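Local coordinates for putative ADP-Ribosyltransferase Scabin (Streptomyces scabiei 87.22, PDB 5EWY), which probably transfers ADP-ribose from NAD+ to DNA, as a toxin of a plant-pathogenic Streptomyces, at residues 60-65 with 99-104. Numbering follows the deposited sequence.
Sequences ERITPD and GQYDIE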
ATOM      1  N   GLU A  60      10.521 -14.051   6.701  1.00 39.30           N
ATOM      2  CA  GLU A  60      11.362 -14.242   7.871  1.00 40.66           C
ATOM      3  C   GLU A  60      12.457 -13.189   7.976  1.00 38.45           C
ATOM      4  O   GLU A  60      13.060 -13.050   9.047  1.00 40.00           O
ATOM      5  CB  GLU A  60      11.954 -15.654   7.870  1.00 44.97           C
ATOM      6  CG  GLU A  60      10.909 -16.737   8.126  1.00 57.86           C
ATOM      7  CD  GLU A  60      11.470 -18.148   8.041  1.00 79.43           C
ATOM      8  OE1 GLU A  60      12.702 -18.302   7.903  1.00 87.93           O
ATOM      9  OE2 GLU A  60      10.673 -19.107   8.110  1.00 84.16           O
ATOM     10  N   ARG A  61      12.720 -12.446   6.905  1.00 35.69           N
ATOM     11  CA  ARG A  61      13.740 -11.409   6.918  1.00 38.40           C
ATOM     12  C   ARG A  61      13.204 -10.047   7.327  1.00 34.89           C
ATOM     13  O   ARG A  61      13.991  -9.108   7.467  1.00 36.20           O
ATOM     14  CB  ARG A  61      14.391 -11.299   5.540  1.00 39.34           C
ATOM     15  CG  ARG A  61      15.298 -12.478   5.220  1.00 42.74           C
ATOM     16  CD  ARG A  61      15.810 -12.422   3.795  1.00 48.46           C
ATOM     17  NE  ARG A  61      16.597 -11.219   3.535  1.00 46.52           N
ATOM     18  CZ  ARG A  61      16.914 -10.788   2.317  1.00 45.54           C
ATOM     19  NH1 ARG A  61      16.503 -11.455   1.244  1.00 49.31           N
ATOM     20  NH2 ARG A  61      17.627  -9.680   2.169  1.00 48.18           N
ATOM     21  N   ILE A  62      11.897  -9.915   7.528  1.00 31.74           N
ATOM     22  CA  ILE A  62      11.341  -8.640   7.960  1.00 29.89           C
ATOM     23  C   ILE A  62      11.840  -8.335   9.361  1.00 36.10           C
ATOM     24  O   ILE A  62      11.802  -9.194  10.252  1.00 37.15           O
ATOM     25  CB  ILE A  62       9.807  -8.675   7.923  1.00 29.51           C
ATOM     26  CG1 ILE A  62       9.300  -8.893   6.499  1.00 30.05           C
ATOM     27  CG2 ILE A  62       9.239  -7.392   8.497  1.00 29.60           C
ATOM     28  CD1 ILE A  62       7.833  -9.268   6.441  1.00 31.53           C
ATOM     29  N   THR A  63      12.321  -7.112   9.557  1.00 34.98           N
ATOM     30  CA  THR A  63      12.696  -6.640  10.880  1.00 31.09           C
ATOM     31  C   THR A  63      12.109  -5.256  11.094  1.00 29.70           C
ATOM     32  O   THR A  63      11.919  -4.512  10.137  1.00 30.44           O
ATOM     33  CB  THR A  63      14.241  -6.595  11.087  1.00 34.48           C
ATOM     34  OG1 THR A  63      14.864  -5.759  10.098  1.00 35.09           O
ATOM     35  CG2 THR A  63      14.829  -7.982  10.997  1.00 41.58           C
ATOM     36  N   PRO A  64      11.759  -4.917  12.339  1.00 32.81           N
ATOM     37  CA  PRO A  64      11.630  -5.831  13.469  1.00 34.65           C
ATOM     38  C   PRO A  64      10.428  -6.746  13.261  1.00 32.21           C
ATOM     39  O   PRO A  64       9.807  -6.685  12.197  1.00 33.17           O
ATOM     40  CB  PRO A  64      11.408  -4.893  14.658  1.00 41.24           C
ATOM     41  CG  PRO A  64      10.814  -3.686  14.081  1.00 41.17           C
ATOM     42  CD  PRO A  64      11.378  -3.538  12.698  1.00 36.97           C
ATOM     43  N   ASP A  65      10.106  -7.578  14.247  1.00 38.22           N
ATOM     44  CA  ASP A  65       8.996  -8.506  14.102  1.00 39.67           C
ATOM     45  C   ASP A  65       7.741  -7.747  13.659  1.00 32.47           C
ATOM     46  O   ASP A  65       7.331  -6.794  14.338  1.00 33.56           O
ATOM     47  CB  ASP A  65       8.737  -9.223  15.422  1.00 53.70           C
ATOM     48  CG  ASP A  65       9.824 -10.232  15.762  1.00 72.77           C
ATOM     49  OD1 ASP A  65      10.468 -10.758  14.828  1.00 61.06           O
ATOM     50  OD2 ASP A  65      10.031 -10.501  16.963  1.00 81.38           O
ATOM     51  N   GLY A  99      16.855  -5.948  -1.335  1.00 34.99           N
ATOM     52  CA  GLY A  99      16.370  -4.695  -0.810  1.00 32.85           C
ATOM     53  C   GLY A  99      16.437  -4.639   0.710  1.00 29.62           C
ATOM     54  O   GLY A  99      16.789  -5.596   1.402  1.00 34.32           O
ATOM     55  N   GLN A 100      16.065  -3.472   1.228  1.00 28.36           N
ATOM     56  CA  GLN A 100      16.112  -3.178   2.658  1.00 28.44           C
ATOM     57  C   GLN A 100      14.887  -3.791   3.336  1.00 26.42           C
ATOM     58  O   GLN A 100      13.788  -3.246   3.248  1.00 26.76           O
ATOM     59  CB  GLN A 100      16.113  -1.660   2.842  1.00 28.93           C
ATOM     60  CG  GLN A 100      16.113  -1.181   4.281  1.00 26.43           C
ATOM     61  CD  GLN A 100      17.266  -1.755   5.065  1.00 30.08           C
ATOM     62  OE1 GLN A 100      17.136  -2.759   5.766  1.00 31.92           O
ATOM     63  NE2 GLN A 100      18.429  -1.141   4.916  1.00 32.04           N
ATOM     64  N   TYR A 101      15.091  -4.900   4.049  1.00 30.08           N
ATOM     65  CA  TYR A 101      14.010  -5.541   4.787  1.00 29.55           C
ATOM     66  C   TYR A 101      13.743  -4.891   6.134  1.00 29.97           C
ATOM     67  O   TYR A 101      12.713  -5.181   6.748  1.00 29.64           O
ATOM     68  CB  TYR A 101      14.316  -7.032   4.995  1.00 30.65           C
ATOM     69  CG  TYR A 101      13.813  -7.906   3.873  1.00 33.57           C
ATOM     70  CD1 TYR A 101      14.505  -7.996   2.680  1.00 32.28           C
ATOM     71  CD2 TYR A 101      12.631  -8.621   4.001  1.00 32.86           C
ATOM     72  CE1 TYR A 101      14.047  -8.796   1.645  1.00 33.01           C
ATOM     73  CE2 TYR A 101      12.166  -9.418   2.973  1.00 31.34           C
ATOM     74  CZ  TYR A 101      12.875  -9.497   1.796  1.00 35.60           C
ATOM     75  OH  TYR A 101      12.430 -10.289   0.760  1.00 34.25           O
ATOM     76  N   ASP A 102      14.627  -4.025   6.626  1.00 27.30           N
ATOM     77  CA  ASP A 102      14.355  -3.365   7.897  1.00 27.11           C
ATOM     78  C   ASP A 102      13.384  -2.213   7.684  1.00 27.04           C
ATOM     79  O   ASP A 102      13.657  -1.286   6.912  1.00 28.65           O
ATOM     80  CB  ASP A 102      15.610  -2.861   8.592  1.00 31.67           C
ATOM     81  CG  ASP A 102      15.286  -2.283   9.954  1.00 37.20           C
ATOM     82  OD1 ASP A 102      15.001  -3.078  10.879  1.00 35.02           O
ATOM     83  OD2 ASP A 102      15.278  -1.044  10.094  1.00 35.32           O
ATOM     84  N   ILE A 103      12.256  -2.268   8.388  1.00 26.36           N
ATOM     85  CA  ILE A 103      11.170  -1.328   8.132  1.00 26.17           C
ATOM     86  C   ILE A 103      11.560   0.081   8.547  1.00 27.13           C
ATOM     87  O   ILE A 103      11.297   1.049   7.822  1.00 26.17           O
ATOM     88  CB  ILE A 103       9.894  -1.804   8.834  1.00 28.78           C
ATOM     89  CG1 ILE A 103       9.321  -2.997   8.064  1.00 36.44           C
ATOM     90  CG2 ILE A 103       8.859  -0.672   8.918  1.00 28.08           C
ATOM     91  CD1 ILE A 103       8.492  -3.864   8.885  1.00 34.02           C
ATOM     92  N   GLU A 104      12.161   0.226   9.733  1.00 29.58           N
ATOM     93  CA  GLU A 104      12.561   1.550  10.191  1.00 30.31           C
ATOM     94  C   GLU A 104      13.540   2.189   9.210  1.00 28.01           C
ATOM     95  O   GLU A 104      13.423   3.378   8.889  1.00 28.78           O
ATOM     96  CB  GLU A 104      13.182   1.439  11.587  1.00 34.97           C
ATOM     97  CG  GLU A 104      13.207   2.727  12.362  1.00 38.37           C
ATOM     98  CD  GLU A 104      13.891   2.596  13.706  1.00 32.26           C
ATOM     99  OE1 GLU A 104      14.491   1.527  14.020  1.00 33.52           O
ATOM    100  OE2 GLU A 104      13.839   3.587  14.464  1.00 42.13           O
TER
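R61 crosses Y101 at about a right angle, touching its ring with CB at one end and with the guanidinium at the other. CB is the CH-pi donor, 3.9 Å from the Y101 ring centroid and offset toward CD2. The chain bends at chi3 (61°), which places NE near CD1. The guanidinium turns a face to the CD1-CE1 side, Y101 CE1 over its centre, with CZ 3.6 Å from CE1 and the planes 31° apart. NH1 touches CE1 and NH2 touches CD1, each at 3.6 Å; NH1 also bonds to I97 O, while Y101 OH is held by V96 O and D58 N.

Two residues on, T63 pairs with D102 in a single parallel bridge. Y101 O takes a weak bond from T63 N at 3.4 Å, and T63 O receives I103 N at 2.9 Å. T63 OG1 donates to the anti lone pair of D102 OD1 (2.8 Å), leaving D102 OD2 to cap S105 N at the start of helix 103-108. I62 CG2 meets I103 CD1 at 3.6 Å.

The loop ahead of strand 75-79 is tied to the N-terminus of helix 103-108, with I62 and I103 against Y115 of strand 115-119 and P64 and I103 against helix 145-149.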